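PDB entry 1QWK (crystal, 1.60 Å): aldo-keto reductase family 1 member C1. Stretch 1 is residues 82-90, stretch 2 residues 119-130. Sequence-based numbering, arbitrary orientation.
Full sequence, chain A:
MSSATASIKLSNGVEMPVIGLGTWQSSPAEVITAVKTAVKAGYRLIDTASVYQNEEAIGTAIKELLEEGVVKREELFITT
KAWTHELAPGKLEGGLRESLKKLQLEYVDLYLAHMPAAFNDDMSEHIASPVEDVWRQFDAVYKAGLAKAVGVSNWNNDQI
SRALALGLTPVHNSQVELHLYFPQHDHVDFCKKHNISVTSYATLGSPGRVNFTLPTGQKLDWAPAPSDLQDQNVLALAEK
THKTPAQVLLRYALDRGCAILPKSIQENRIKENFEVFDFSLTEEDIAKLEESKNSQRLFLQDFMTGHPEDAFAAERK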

ATOM      1  N   ALA A  82      -8.103  -2.412  -8.683  1.00 17.58           N
ATOM      2  CA  ALA A  82      -8.464  -2.594 -10.088  1.00 17.20           C
ATOM      3  C   ALA A  82      -7.349  -2.024 -10.957  1.00 17.29           C
ATOM      4  O   ALA A  82      -6.859  -0.928 -10.697  1.00 17.18           O
ATOM      5  N   TRP A  83      -6.942  -2.772 -11.981  1.00 16.88           N
ATOM      6  CA  TRP A  83      -5.881  -2.324 -12.879  1.00 16.45           C
ATOM      7  C   TRP A  83      -6.448  -1.372 -13.943  1.00 17.30           C
ATOM      8  O   TRP A  83      -7.661  -1.177 -14.031  1.00 17.21           O
ATOM      9  N   THR A  84      -5.567  -0.788 -14.752  1.00 18.98           N
ATOM     10  CA  THR A  84      -5.965   0.191 -15.764  1.00 17.61           C
ATOM     11  C   THR A  84      -7.083  -0.180 -16.744  1.00 18.17           C
ATOM     12  O   THR A  84      -7.892   0.674 -17.104  1.00 18.72           O
ATOM     13  N   HIS A  85      -7.135  -1.435 -17.174  1.00 18.02           N
ATOM     14  CA  HIS A  85      -8.167  -1.853 -18.113  1.00 21.03           C
ATOM     15  C   HIS A  85      -9.510  -2.072 -17.413  1.00 20.85           C
ATOM     16  O   HIS A  85     -10.563  -2.059 -18.050  1.00 22.26           O
ATOM     17  N   GLU A  86      -9.474  -2.259 -16.100  1.00 19.54           N
ATOM     18  CA  GLU A  86     -10.691  -2.474 -15.336  1.00 20.02           C
ATOM     19  C   GLU A  86     -11.337  -1.144 -14.942  1.00 19.15           C
ATOM     20  O   GLU A  86     -12.482  -1.106 -14.494  1.00 19.76           O
ATOM     21  N   LEU A  87     -10.606  -0.049 -15.133  1.00 19.08           N
ATOM     22  CA  LEU A  87     -11.109   1.286 -14.799  1.00 21.03           C
ATOM     23  C   LEU A  87     -12.006   1.844 -15.898  1.00 21.75           C
ATOM     24  O   LEU A  87     -12.746   2.802 -15.673  1.00 23.18           O
ATOM     25  N   ALA A  88     -11.920   1.250 -17.083  1.00 23.29           N
ATOM     26  CA  ALA A  88     -12.715   1.680 -18.232  1.00 23.94           C
ATOM     27  C   ALA A  88     -14.214   1.591 -17.964  1.00 25.31           C
ATOM     28  O   ALA A  88     -14.666   0.786 -17.151  1.00 24.08           O
ATOM     29  N   PRO A  89     -15.007   2.417 -18.663  1.00 25.84           N
ATOM     30  CA  PRO A  89     -16.462   2.431 -18.498  1.00 26.31           C
ATOM     31  C   PRO A  89     -17.100   1.043 -18.493  1.00 25.94           C
ATOM     32  O   PRO A  89     -16.892   0.245 -19.411  1.00 26.57           O
ATOM     33  N   GLY A  90     -17.861   0.768 -17.437  1.00 26.10           N
ATOM     34  CA  GLY A  90     -18.553  -0.505 -17.296  1.00 24.60           C
ATOM     35  C   GLY A  90     -17.705  -1.742 -17.074  1.00 24.72           C
ATOM     36  O   GLY A  90     -18.227  -2.855 -17.130  1.00 24.87           O
ATOM     37  N   PHE A 119      -6.627   2.357 -19.475  1.00 16.67           N
ATOM     38  CA  PHE A 119      -5.969   1.853 -20.683  1.00 17.57           C
ATOM     39  C   PHE A 119      -6.780   0.686 -21.235  1.00 18.84           C
ATOM     40  O   PHE A 119      -7.691   0.183 -20.573  1.00 19.88           O
ATOM     41  N   ASN A 120      -6.452   0.253 -22.450  1.00 20.34           N
ATOM     42  CA  ASN A 120      -7.132  -0.897 -23.035  1.00 20.28           C
ATOM     43  C   ASN A 120      -6.377  -2.130 -22.517  1.00 22.36           C
ATOM     44  O   ASN A 120      -5.439  -1.991 -21.739  1.00 21.25           O
ATOM     45  N   ASP A 121      -6.786  -3.320 -22.951  1.00 25.44           N
ATOM     46  CA  ASP A 121      -6.194  -4.591 -22.515  1.00 28.95           C
ATOM     47  C   ASP A 121      -4.669  -4.724 -22.473  1.00 28.12           C
ATOM     48  O   ASP A 121      -4.109  -5.150 -21.460  1.00 27.76           O
ATOM     49  N   ASP A 122      -3.985  -4.390 -23.561  1.00 27.27           N
ATOM     50  CA  ASP A 122      -2.532  -4.533 -23.571  1.00 27.50           C
ATOM     51  C   ASP A 122      -1.825  -3.207 -23.336  1.00 27.86           C
ATOM     52  O   ASP A 122      -0.623  -3.074 -23.585  1.00 24.55           O
ATOM     53  N   MET A 123      -2.582  -2.235 -22.844  1.00 24.90           N
ATOM     54  CA  MET A 123      -2.052  -0.913 -22.557  1.00 24.79           C
ATOM     55  C   MET A 123      -1.366  -0.285 -23.762  1.00 24.63           C
ATOM     56  O   MET A 123      -0.364   0.425 -23.628  1.00 24.81           O
ATOM     57  N   SER A 124      -1.907  -0.554 -24.945  1.00 23.47           N
ATOM     58  CA  SER A 124      -1.351   0.009 -26.168  1.00 22.92           C
ATOM     59  C   SER A 124      -2.106   1.283 -26.531  1.00 22.07           C
ATOM     60  O   SER A 124      -1.710   2.002 -27.443  1.00 23.06           O
ATOM     61  N   GLU A 125      -3.191   1.560 -25.814  1.00 21.17           N
ATOM     62  CA  GLU A 125      -3.980   2.754 -26.081  1.00 20.95           C
ATOM     63  C   GLU A 125      -4.543   3.366 -24.810  1.00 20.46           C
ATOM     64  O   GLU A 125      -4.960   2.654 -23.898  1.00 21.04           O
ATOM     65  N   HIS A 126      -4.531   4.693 -24.751  1.00 18.87           N
ATOM     66  CA  HIS A 126      -5.066   5.410 -23.602  1.00 20.07           C
ATOM     67  C   HIS A 126      -6.582   5.488 -23.732  1.00 20.81           C
ATOM     68  O   HIS A 126      -7.118   5.574 -24.838  1.00 21.02           O
ATOM     69  N   ILE A 127      -7.274   5.433 -22.602  1.00 19.78           N
ATOM     70  CA  ILE A 127      -8.721   5.583 -22.600  1.00 20.32           C
ATOM     71  C   ILE A 127      -8.934   6.809 -21.727  1.00 20.45           C
ATOM     72  O   ILE A 127      -8.702   6.774 -20.518  1.00 20.67           O
ATOM     73  N   ALA A 128      -9.352   7.900 -22.363  1.00 21.88           N
ATOM     74  CA  ALA A 128      -9.558   9.169 -21.682  1.00 21.91           C
ATOM     75  C   ALA A 128     -10.834   9.237 -20.860  1.00 23.02           C
ATOM     76  O   ALA A 128     -11.690  10.087 -21.101  1.00 23.90           O
ATOM     77  N   SER A 129     -10.956   8.343 -19.886  1.00 20.93           N
ATOM     78  CA  SER A 129     -12.123   8.328 -19.017  1.00 20.82           C
ATOM     79  C   SER A 129     -11.802   9.187 -17.798  1.00 19.32           C
ATOM     80  O   SER A 129     -10.931   8.849 -16.998  1.00 20.29           O
ATOM     81  N   PRO A 130     -12.501  10.320 -17.637  1.00 19.98           N
ATOM     82  CA  PRO A 130     -12.235  11.193 -16.488  1.00 19.80           C
ATOM     83  C   PRO A 130     -12.361  10.467 -15.154  1.00 19.26           C
ATOM     84  O   PRO A 130     -13.156   9.535 -15.020  1.00 19.13           O
TER

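Packing of residues 82-90 against 119-130 in aldo-keto reductase family 1 member C1 centres on Thr84, Phe119 and His85. Thr84, buried and in the p rotamer, points its CB toward the second stretch. Its backbone O accepts the one direct hydrogen bond between the stretches, from Phe119 N (3.2 Å, 166°), while its OG1 lies 3.7 Å from Phe119 CB and 3.7 Å from Met123 CE. The same OG1 hydrogen-bonds water 1 (2.8 Å), which donates to Asn120 O (3.0 Å) and so ties the threonine to the start of the Asn120-Met123 type I turn. Phe119 (chi1 m) leaves sideways, its ring oblique to Thr84 CB. Its carbonyl O meets His85 CA in a 3.2 Å CA-H...O contact, and water 2 bridges the two backbones by donating to His85 O (3.0 Å) and Phe119 O (3.1 Å). His85 (p) also points sideways; its CB packs 3.9 Å from Asn120 O. Met123 (m, t, p) starts sideways, but its end reaches back, placing SD 3.7 Å from Trp83 NE1, oblique to the indole. At the other end Ile127 (m, t) points inward, with CD1 4.0 Å from Ala88 CB. Ser129 (t) also points inward: its OG lies 3.9 Å from Pro89 CG and hydrogen-bonds water 3 (2.8 Å), which donates to Leu87 O (2.8 Å).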

ATOM      1  CB  ALA A  82      -9.782  -1.868 -10.382  1.00 16.18           C
ATOM      2  CB  TRP A  83      -5.195  -3.528 -13.536  1.00 17.19           C
ATOM      3  CG  TRP A  83      -3.926  -3.179 -14.244  1.00 18.32           C
ATOM      4  CD1 TRP A  83      -3.562  -3.559 -15.503  1.00 17.88           C
ATOM      5  CD2 TRP A  83      -2.861  -2.348 -13.754  1.00 18.38           C
ATOM      6  NE1 TRP A  83      -2.342  -3.014 -15.830  1.00 18.84           N
ATOM      7  CE2 TRP A  83      -1.888  -2.267 -14.776  1.00 18.06           C
ATOM      8  CE3 TRP A  83      -2.636  -1.664 -12.549  1.00 19.21           C
ATOM      9  CZ2 TRP A  83      -0.704  -1.526 -14.634  1.00 18.10           C
ATOM     10  CZ3 TRP A  83      -1.459  -0.927 -12.407  1.00 18.84           C
ATOM     11  CH2 TRP A  83      -0.510  -0.865 -13.446  1.00 18.99           C
ATOM     12  CB  THR A  84      -4.728   0.672 -16.562  1.00 18.90           C
ATOM     13  OG1 THR A  84      -4.053  -0.450 -17.146  1.00 20.25           O
ATOM     14  CG2 THR A  84      -3.765   1.412 -15.642  1.00 19.62           C
ATOM     15  CB  HIS A  85      -7.740  -3.132 -18.845  1.00 21.67           C
ATOM     16  CG  HIS A  85      -7.559  -4.315 -17.946  1.00 27.03           C
ATOM     17  ND1 HIS A  85      -6.704  -4.306 -16.866  1.00 28.65           N
ATOM     18  CD2 HIS A  85      -8.118  -5.549 -17.973  1.00 29.61           C
ATOM     19  CE1 HIS A  85      -6.741  -5.483 -16.266  1.00 31.11           C
ATOM     20  NE2 HIS A  85      -7.592  -6.255 -16.919  1.00 30.84           N
ATOM     21  CB  GLU A  86     -10.373  -3.330 -14.104  1.00 20.42           C
ATOM     22  CG  GLU A  86      -9.709  -4.651 -14.493  1.00 25.43           C
ATOM     23  CD  GLU A  86      -9.287  -5.509 -13.307  1.00 29.10           C
ATOM     24  OE1 GLU A  86      -8.552  -5.013 -12.428  1.00 27.37           O
ATOM     25  OE2 GLU A  86      -9.686  -6.694 -13.274  1.00 30.50           O
ATOM     26  CB  LEU A  87      -9.939   2.248 -14.595  1.00 20.80           C
ATOM     27  CG  LEU A  87      -8.939   1.880 -13.500  1.00 20.51           C
ATOM     28  CD1 LEU A  87      -7.778   2.871 -13.520  1.00 22.29           C
ATOM     29  CD2 LEU A  87      -9.634   1.883 -12.150  1.00 21.75           C
ATOM     30  CB  ALA A  88     -12.354   0.839 -19.450  1.00 23.77           C
ATOM     31  CB  PRO A  89     -16.930   3.284 -19.674  1.00 27.82           C
ATOM     32  CG  PRO A  89     -15.809   4.278 -19.808  1.00 27.29           C
ATOM     33  CD  PRO A  89     -14.589   3.397 -19.684  1.00 27.20           C
ATOM     34  CB  PHE A 119      -4.563   1.325 -20.360  1.00 17.16           C
ATOM     35  CG  PHE A 119      -3.518   2.393 -20.174  1.00 17.63           C
ATOM     36  CD1 PHE A 119      -2.536   2.596 -21.141  1.00 19.28           C
ATOM     37  CD2 PHE A 119      -3.476   3.154 -19.016  1.00 17.40           C
ATOM     38  CE1 PHE A 119      -1.529   3.544 -20.951  1.00 18.92           C
ATOM     39  CE2 PHE A 119      -2.475   4.105 -18.817  1.00 17.92           C
ATOM     40  CZ  PHE A 119      -1.500   4.295 -19.785  1.00 18.84           C
ATOM     41  CB  ASN A 120      -7.107  -0.823 -24.568  1.00 19.33           C
ATOM     42  CG  ASN A 120      -5.710  -0.915 -25.146  1.00 20.82           C
ATOM     43  OD1 ASN A 120      -4.723  -0.605 -24.480  1.00 20.80           O
ATOM     44  ND2 ASN A 120      -5.625  -1.329 -26.408  1.00 23.24           N
ATOM     45  CB  ASP A 121      -6.753  -5.741 -23.358  1.00 33.19           C
ATOM     46  CG  ASP A 121      -8.253  -5.916 -23.193  1.00 37.92           C
ATOM     47  OD1 ASP A 121      -8.999  -4.934 -23.408  1.00 42.65           O
ATOM     48  OD2 ASP A 121      -8.690  -7.038 -22.855  1.00 40.99           O
ATOM     49  CB  ASP A 122      -2.071  -5.141 -24.895  1.00 30.89           C
ATOM     50  CG  ASP A 122      -2.128  -4.157 -26.033  1.00 31.88           C
ATOM     51  OD1 ASP A 122      -3.148  -3.450 -26.156  1.00 34.29           O
ATOM     52  OD2 ASP A 122      -1.149  -4.098 -26.809  1.00 34.42           O
ATOM     53  CB  MET A 123      -1.086  -0.979 -21.372  1.00 26.32           C
ATOM     54  CG  MET A 123      -1.766  -1.361 -20.068  1.00 26.44           C
ATOM     55  SD  MET A 123      -0.673  -1.298 -18.642  1.00 28.46           S
ATOM     56  CE  MET A 123      -0.646   0.460 -18.340  1.00 26.97           C
ATOM     57  CB  SER A 124      -1.454  -0.992 -27.319  1.00 22.60           C
ATOM     58  OG  SER A 124      -2.801  -1.338 -27.564  1.00 21.37           O
ATOM     59  CB  GLU A 125      -5.125   2.432 -27.046  1.00 22.90           C
ATOM     60  CG  GLU A 125      -4.664   2.192 -28.483  1.00 27.03           C
ATOM     61  CD  GLU A 125      -5.777   1.714 -29.393  1.00 30.99           C
ATOM     62  OE1 GLU A 125      -6.946   2.098 -29.172  1.00 31.00           O
ATOM     63  OE2 GLU A 125      -5.478   0.965 -30.349  1.00 33.25           O
ATOM     64  CB  HIS A 126      -4.522   6.843 -23.559  1.00 19.91           C
ATOM     65  CG  HIS A 126      -3.037   6.929 -23.400  1.00 23.12           C
ATOM     66  ND1 HIS A 126      -2.322   8.067 -23.706  1.00 26.67           N
ATOM     67  CD2 HIS A 126      -2.135   6.031 -22.941  1.00 24.88           C
ATOM     68  CE1 HIS A 126      -1.044   7.865 -23.441  1.00 25.66           C
ATOM     69  NE2 HIS A 126      -0.904   6.638 -22.975  1.00 27.24           N
ATOM     70  CB  ILE A 127      -9.446   4.363 -22.000  1.00 19.22           C
ATOM     71  CG1 ILE A 127      -9.223   3.139 -22.886  1.00 22.10           C
ATOM     72  CG2 ILE A 127     -10.943   4.652 -21.896  1.00 19.06           C
ATOM     73  CD1 ILE A 127      -9.939   1.886 -22.410  1.00 22.33           C
ATOM     74  CB  ALA A 128      -9.536  10.308 -22.699  1.00 25.04           C
ATOM     75  CB  SER A 129     -12.439   6.895 -18.585  1.00 21.15           C
ATOM     76  OG  SER A 129     -13.660   6.853 -17.857  1.00 24.58           O
ATOM     77  CB  PRO A 130     -13.269  12.308 -16.653  1.00 20.96           C
ATOM     78  CG  PRO A 130     -14.408  11.610 -17.335  1.00 22.80           C
ATOM     79  CD  PRO A 130     -13.704  10.762 -18.368  1.00 19.24           C
TER
HETATM   80  O   HOH W   1      -4.552  -2.564 -18.884  1.00 26.67           O
HETATM   81  O   HOH W   2     -10.327  -1.400 -20.958  1.00 38.66           O
HETATM   82  O   HOH W   3     -14.557   4.828 -16.141  1.00 22.06           O